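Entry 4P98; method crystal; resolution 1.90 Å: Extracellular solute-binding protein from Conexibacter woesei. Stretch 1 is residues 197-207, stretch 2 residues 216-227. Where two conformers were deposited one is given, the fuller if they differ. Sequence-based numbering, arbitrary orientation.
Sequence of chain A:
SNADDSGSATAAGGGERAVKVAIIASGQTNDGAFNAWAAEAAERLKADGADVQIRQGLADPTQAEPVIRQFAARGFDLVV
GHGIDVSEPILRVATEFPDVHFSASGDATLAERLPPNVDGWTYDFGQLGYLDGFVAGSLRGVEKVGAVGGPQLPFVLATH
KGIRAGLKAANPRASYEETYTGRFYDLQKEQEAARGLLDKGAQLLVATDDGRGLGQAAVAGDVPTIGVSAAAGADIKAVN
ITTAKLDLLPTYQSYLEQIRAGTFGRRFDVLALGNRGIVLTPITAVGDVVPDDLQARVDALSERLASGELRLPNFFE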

ATOM      1  N   LEU A 197     -11.783 -17.880 -12.155  1.00 16.71           N
ATOM      2  CA  LEU A 197     -10.633 -17.566 -13.016  1.00 18.08           C
ATOM      3  C   LEU A 197      -9.679 -18.763 -13.121  1.00 18.18           C
ATOM      4  O   LEU A 197      -9.146 -19.052 -14.190  1.00 17.39           O
ATOM      5  CB  LEU A 197      -9.884 -16.345 -12.491  1.00 17.10           C
ATOM      6  CG  LEU A 197     -10.711 -15.055 -12.482  1.00 18.18           C
ATOM      7  CD1 LEU A 197      -9.973 -13.952 -11.756  1.00 21.52           C
ATOM      8  CD2 LEU A 197     -11.043 -14.625 -13.888  1.00 20.80           C
ATOM      9  N   LEU A 198      -9.490 -19.457 -12.006  1.00 18.33           N
ATOM     10  CA  LEU A 198      -8.676 -20.673 -11.969  1.00 19.94           C
ATOM     11  C   LEU A 198      -9.241 -21.758 -12.896  1.00 19.42           C
ATOM     12  O   LEU A 198      -8.519 -22.340 -13.715  1.00 16.67           O
ATOM     13  CB  LEU A 198      -8.623 -21.174 -10.534  1.00 22.48           C
ATOM     14  CG  LEU A 198      -7.685 -22.290 -10.141  1.00 26.52           C
ATOM     15  CD1 LEU A 198      -6.246 -21.877 -10.433  1.00 28.75           C
ATOM     16  CD2 LEU A 198      -7.894 -22.577  -8.657  1.00 26.85           C
ATOM     17  N   ASP A 199     -10.540 -22.002 -12.783  1.00 19.26           N
ATOM     18  CA  ASP A 199     -11.230 -22.978 -13.635  1.00 18.87           C
ATOM     19  C   ASP A 199     -11.113 -22.660 -15.123  1.00 19.08           C
ATOM     20  O   ASP A 199     -11.027 -23.562 -15.946  1.00 16.24           O
ATOM     21  CB  ASP A 199     -12.705 -23.057 -13.265  1.00 18.42           C
ATOM     22  CG  ASP A 199     -12.939 -23.655 -11.898  1.00 17.68           C
ATOM     23  OD1 ASP A 199     -11.991 -24.207 -11.301  1.00 18.31           O
ATOM     24  OD2 ASP A 199     -14.084 -23.559 -11.409  1.00 20.31           O
ATOM     25  N   LYS A 200     -11.107 -21.376 -15.455  1.00 20.60           N
ATOM     26  CA  LYS A 200     -10.900 -20.941 -16.834  1.00 22.62           C
ATOM     27  C   LYS A 200      -9.447 -21.023 -17.296  1.00 20.73           C
ATOM     28  O   LYS A 200      -9.191 -20.872 -18.478  1.00 26.05           O
ATOM     29  CB  LYS A 200     -11.431 -19.515 -17.039  1.00 23.67           C
ATOM     30  CG  LYS A 200     -12.941 -19.435 -17.058  1.00 28.34           C
ATOM     31  CD  LYS A 200     -13.369 -17.986 -17.117  1.00 34.21           C
ATOM     32  CE  LYS A 200     -14.860 -17.819 -16.951  1.00 39.07           C
ATOM     33  NZ  LYS A 200     -15.202 -16.364 -16.892  1.00 43.31           N
ATOM     34  N   GLY A 201      -8.502 -21.250 -16.385  1.00 21.95           N
ATOM     35  CA  GLY A 201      -7.106 -21.463 -16.767  1.00 23.80           C
ATOM     36  C   GLY A 201      -6.043 -20.532 -16.212  1.00 23.53           C
ATOM     37  O   GLY A 201      -4.881 -20.650 -16.594  1.00 21.99           O
ATOM     38  N   ALA A 202      -6.411 -19.629 -15.304  1.00 23.23           N
ATOM     39  CA  ALA A 202      -5.431 -18.750 -14.659  1.00 22.47           C
ATOM     40  C   ALA A 202      -4.308 -19.549 -14.009  1.00 23.03           C
ATOM     41  O   ALA A 202      -4.558 -20.522 -13.281  1.00 19.15           O
ATOM     42  CB  ALA A 202      -6.095 -17.860 -13.619  1.00 21.77           C
ATOM     43  N   GLN A 203      -3.074 -19.133 -14.289  1.00 20.50           N
ATOM     44  CA  GLN A 203      -1.880 -19.780 -13.740  1.00 21.03           C
ATOM     45  C   GLN A 203      -1.268 -18.973 -12.608  1.00 18.45           C
ATOM     46  O   GLN A 203      -0.267 -19.366 -12.023  1.00 18.86           O
ATOM     47  CB  GLN A 203      -0.854 -20.015 -14.853  1.00 24.67           C
ATOM     48  CG  GLN A 203      -1.383 -20.938 -15.953  1.00 27.12           C
ATOM     49  CD  GLN A 203      -0.541 -20.919 -17.218  1.00 30.04           C
ATOM     50  OE1 GLN A 203      -0.181 -19.867 -17.729  1.00 33.44           O
ATOM     51  NE2 GLN A 203      -0.248 -22.094 -17.742  1.00 35.36           N
ATOM     52  N   LEU A 204      -1.897 -17.840 -12.305  1.00 18.89           N
ATOM     53  CA  LEU A 204      -1.486 -16.961 -11.221  1.00 18.11           C
ATOM     54  C   LEU A 204      -2.703 -16.116 -10.854  1.00 14.64           C
ATOM     55  O   LEU A 204      -3.469 -15.696 -11.730  1.00 15.25           O
ATOM     56  CB  LEU A 204      -0.348 -16.043 -11.686  1.00 19.91           C
ATOM     57  CG  LEU A 204       0.024 -14.823 -10.840  1.00 19.14           C
ATOM     58  CD1 LEU A 204       0.968 -15.212  -9.718  1.00 20.12           C
ATOM     59  CD2 LEU A 204       0.663 -13.735 -11.713  1.00 20.76           C
ATOM     60  N   LEU A 205      -2.859 -15.839  -9.571  1.00 14.12           N
ATOM     61  CA  LEU A 205      -4.003 -15.058  -9.110  1.00 15.35           C
ATOM     62  C   LEU A 205      -3.529 -13.816  -8.382  1.00 14.99           C
ATOM     63  O   LEU A 205      -2.799 -13.910  -7.405  1.00 15.70           O
ATOM     64  CB  LEU A 205      -4.900 -15.910  -8.207  1.00 15.58           C
ATOM     65  CG  LEU A 205      -5.702 -16.980  -8.963  1.00 16.24           C
ATOM     66  CD1 LEU A 205      -6.264 -18.069  -8.044  1.00 17.11           C
ATOM     67  CD2 LEU A 205      -6.803 -16.357  -9.803  1.00 17.54           C
ATOM     68  N   VAL A 206      -3.967 -12.652  -8.855  1.00 14.85           N
ATOM     69  CA  VAL A 206      -3.572 -11.377  -8.270  1.00 14.71           C
ATOM     70  C   VAL A 206      -4.739 -10.768  -7.497  1.00 12.73           C
ATOM     71  O   VAL A 206      -5.808 -10.601  -8.047  1.00 13.04           O
ATOM     72  CB  VAL A 206      -3.141 -10.382  -9.365  1.00 16.09           C
ATOM     73  CG1 VAL A 206      -2.572  -9.118  -8.737  1.00 16.98           C
ATOM     74  CG2 VAL A 206      -2.123 -11.027 -10.290  1.00 18.06           C
ATOM     75  N   ALA A 207      -4.501 -10.437  -6.234  1.00 13.32           N
ATOM     76  CA  ALA A 207      -5.484  -9.787  -5.365  1.00 14.17           C
ATOM     77  C   ALA A 207      -5.255  -8.283  -5.304  1.00 15.63           C
ATOM     78  O   ALA A 207      -4.134  -7.833  -5.030  1.00 14.68           O
ATOM     79  CB  ALA A 207      -5.383 -10.352  -3.960  1.00 14.07           C
ATOM     80  N   GLN A 216      -7.065 -18.859  -0.625  1.00 16.16           N
ATOM     81  CA  GLN A 216      -7.645 -20.185  -0.433  1.00 18.23           C
ATOM     82  C   GLN A 216      -7.847 -20.903  -1.758  1.00 15.16           C
ATOM     83  O   GLN A 216      -7.521 -22.091  -1.895  1.00 17.46           O
ATOM     84  CB  GLN A 216      -8.999 -20.084   0.283  1.00 20.70           C
ATOM     85  CG  GLN A 216      -8.875 -19.677   1.728  1.00 26.89           C
ATOM     86  CD  GLN A 216      -8.410 -20.822   2.612  1.00 33.30           C
ATOM     87  OE1 GLN A 216      -8.691 -21.997   2.337  1.00 40.03           O
ATOM     88  NE2 GLN A 216      -7.704 -20.487   3.685  1.00 36.92           N
ATOM     89  N   ALA A 217      -8.407 -20.196  -2.731  1.00 14.23           N
ATOM     90  CA  ALA A 217      -8.659 -20.782  -4.042  1.00 15.72           C
ATOM     91  C   ALA A 217      -7.349 -21.199  -4.711  1.00 16.72           C
ATOM     92  O   ALA A 217      -7.270 -22.247  -5.368  1.00 15.86           O
ATOM     93  CB  ALA A 217      -9.410 -19.798  -4.925  1.00 15.89           C
ATOM     94  N   ALA A 218      -6.338 -20.356  -4.555  1.00 16.68           N
ATOM     95  CA  ALA A 218      -5.011 -20.623  -5.095  1.00 16.36           C
ATOM     96  C   ALA A 218      -4.393 -21.891  -4.494  1.00 14.74           C
ATOM     97  O   ALA A 218      -3.825 -22.711  -5.210  1.00 15.90           O
ATOM     98  CB  ALA A 218      -4.101 -19.427  -4.845  1.00 15.21           C
ATOM     99  N   VAL A 219      -4.491 -22.035  -3.179  1.00 17.06           N
ATOM    100  CA  VAL A 219      -3.976 -23.227  -2.504  1.00 18.91           C
ATOM    101  C   VAL A 219      -4.676 -24.484  -3.047  1.00 17.72           C
ATOM    102  O   VAL A 219      -4.027 -25.495  -3.305  1.00 17.20           O
ATOM    103  CB  VAL A 219      -4.122 -23.127  -0.969  1.00 19.91           C
ATOM    104  CG1 VAL A 219      -3.852 -24.470  -0.291  1.00 22.76           C
ATOM    105  CG2 VAL A 219      -3.183 -22.060  -0.409  1.00 20.43           C
ATOM    106  N   ALA A 220      -5.990 -24.415  -3.230  1.00 16.02           N
ATOM    107  CA  ALA A 220      -6.752 -25.567  -3.735  1.00 16.73           C
ATOM    108  C   ALA A 220      -6.286 -25.981  -5.140  1.00 17.17           C
ATOM    109  O   ALA A 220      -6.264 -27.174  -5.483  1.00 16.27           O
ATOM    110  CB  ALA A 220      -8.247 -25.254  -3.731  1.00 15.58           C
ATOM    111  N   GLY A 221      -5.890 -24.996  -5.938  1.00 15.77           N
ATOM    112  CA  GLY A 221      -5.441 -25.247  -7.307  1.00 18.10           C
ATOM    113  C   GLY A 221      -3.937 -25.227  -7.547  1.00 18.59           C
ATOM    114  O   GLY A 221      -3.505 -25.289  -8.687  1.00 22.19           O
ATOM    115  N   ASP A 222      -3.150 -25.152  -6.481  0.70 20.79           N
ATOM    116  CA  ASP A 222      -1.688 -25.142  -6.570  0.70 26.41           C
ATOM    117  C   ASP A 222      -1.135 -24.060  -7.503  0.70 25.52           C
ATOM    118  O   ASP A 222      -0.217 -24.327  -8.278  0.70 27.16           O
ATOM    119  CB  ASP A 222      -1.167 -26.521  -7.027  0.70 31.07           C
ATOM    120  CG  ASP A 222      -1.630 -27.652  -6.130  0.70 36.67           C
ATOM    121  OD1 ASP A 222      -1.430 -27.552  -4.903  0.70 42.55           O
ATOM    122  OD2 ASP A 222      -2.180 -28.646  -6.655  0.70 48.50           O
ATOM    123  N   VAL A 223      -1.686 -22.847  -7.438  1.00 22.29           N
ATOM    124  CA  VAL A 223      -1.140 -21.718  -8.227  1.00 21.08           C
ATOM    125  C   VAL A 223      -0.575 -20.658  -7.295  1.00 19.85           C
ATOM    126  O   VAL A 223      -0.970 -20.565  -6.139  1.00 15.50           O
ATOM    127  CB  VAL A 223      -2.148 -21.055  -9.185  1.00 22.61           C
ATOM    128  CG1 VAL A 223      -2.590 -22.022 -10.271  1.00 21.98           C
ATOM    129  CG2 VAL A 223      -3.346 -20.483  -8.441  1.00 23.34           C
ATOM    130  N   PRO A 224       0.377 -19.853  -7.791  1.00 19.08           N
ATOM    131  CA  PRO A 224       0.902 -18.810  -6.920  1.00 19.08           C
ATOM    132  C   PRO A 224      -0.025 -17.588  -6.873  1.00 16.15           C
ATOM    133  O   PRO A 224      -0.866 -17.428  -7.739  1.00 15.13           O
ATOM    134  CB  PRO A 224       2.234 -18.435  -7.596  1.00 18.32           C
ATOM    135  CG  PRO A 224       1.988 -18.718  -9.033  1.00 20.42           C
ATOM    136  CD  PRO A 224       1.145 -19.966  -9.040  1.00 20.40           C
ATOM    137  N   THR A 225       0.161 -16.737  -5.869  1.00 16.25           N
ATOM    138  CA  THR A 225      -0.546 -15.468  -5.812  1.00 17.38           C
ATOM    139  C   THR A 225       0.416 -14.265  -5.729  1.00 18.54           C
ATOM    140  O   THR A 225       1.605 -14.400  -5.398  1.00 17.75           O
ATOM    141  CB  THR A 225      -1.551 -15.399  -4.642  1.00 16.52           C
ATOM    142  OG1 THR A 225      -0.870 -15.372  -3.385  1.00 16.84           O
ATOM    143  CG2 THR A 225      -2.529 -16.575  -4.682  1.00 17.39           C
ATOM    144  N   ILE A 226      -0.138 -13.100  -6.048  1.00 16.72           N
ATOM    145  CA  ILE A 226       0.484 -11.798  -5.789  1.00 15.48           C
ATOM    146  C   ILE A 226      -0.549 -10.927  -5.072  1.00 14.43           C
ATOM    147  O   ILE A 226      -1.720 -10.933  -5.447  1.00 14.21           O
ATOM    148  CB  ILE A 226       0.891 -11.120  -7.111  1.00 16.86           C
ATOM    149  CG1 ILE A 226       2.044 -11.883  -7.754  1.00 17.31           C
ATOM    150  CG2 ILE A 226       1.304  -9.661  -6.887  1.00 18.04           C
ATOM    151  CD1 ILE A 226       2.337 -11.458  -9.181  1.00 18.85           C
ATOM    152  N   GLY A 227      -0.135 -10.201  -4.034  1.00 15.39           N
ATOM    153  CA  GLY A 227      -0.976  -9.149  -3.451  1.00 16.86           C
ATOM    154  C   GLY A 227      -1.809  -9.522  -2.246  1.00 17.41           C
ATOM    155  O   GLY A 227      -2.520  -8.675  -1.707  1.00 15.19           O
TER

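How do the two backbones meet? Each stretch leaves a helix, turns, and runs into a short strand, and the two strands lie parallel, with Leu205 bridging to Thr225 and Val206 to Ile226 at CA-CA separations of 4.8 Å. Three hydrogen bonds hold this register: Leu205 N donates to Pro224 O at 3.1 Å, Ile226 N donates to Leu205 O at 3.1 Å, and Ala207 N donates to Ile226 O at 2.9 Å. All three are close to straight, with angles at hydrogen of 159° to 169°. The same carbonyls also receive CA-H contacts, as where Thr225 CA lies 3.2 Å from Leu205 O and Val206 CA lies 3.4 Å from Ile226 O.

How does each stretch get out of its helix? Both use a Schellman motif, in which a residue with positive phi ends the helical run and two bonds reach back into the last turn. In the first, Gly201 N bonds to Leu198 O at 2.9 Å and Ala202 N to Leu197 O at 3.0 Å. Gly201 has a phi of 121°, and a CB there would be jammed against the preceding carbonyl. In the second, Asp222 takes the positive phi, at 54°; Val223 N bonds to Ala218 O at 3.1 Å, while the bond from Asp222 N to Val219 O, at 3.3 Å, is weak.

What fills the space between the helical ends? Leu198 points toward the other stretch, and its CD2 sits 3.4 Å from Ala217 O and 3.9 Å from Gly221 CA. This close approach depends on Gly221 having no side chain, since an ideal CB there would come within 2.5 Å of Leu198 CD2. Val223, also pointing toward its partner stretch, packs its CG1 3.7 Å from Leu198 CD1 and its CG2 3.8 Å from Leu205 CD1. Leu205 thus links the strand to the helix as well, its CD1 lying 4.1 Å from Ala218 CB.

How are the side chains sorted around the strands? Leu205 and Thr225 share one face of the sheet, Val206 and Ile226 the other. On the latter, Val206 CG1 lies 4.3 Å from Ile226 CB. Leu204 starts out sideways, but its end comes nearer: CD1 reaches 3.7 Å from Pro224 CG, and CD2 reaches 3.8 Å from Ile226 CD1. These contacts are apolar, so the side chains add close packing to a pairing whose hydrogen bonds are all made by the backbone.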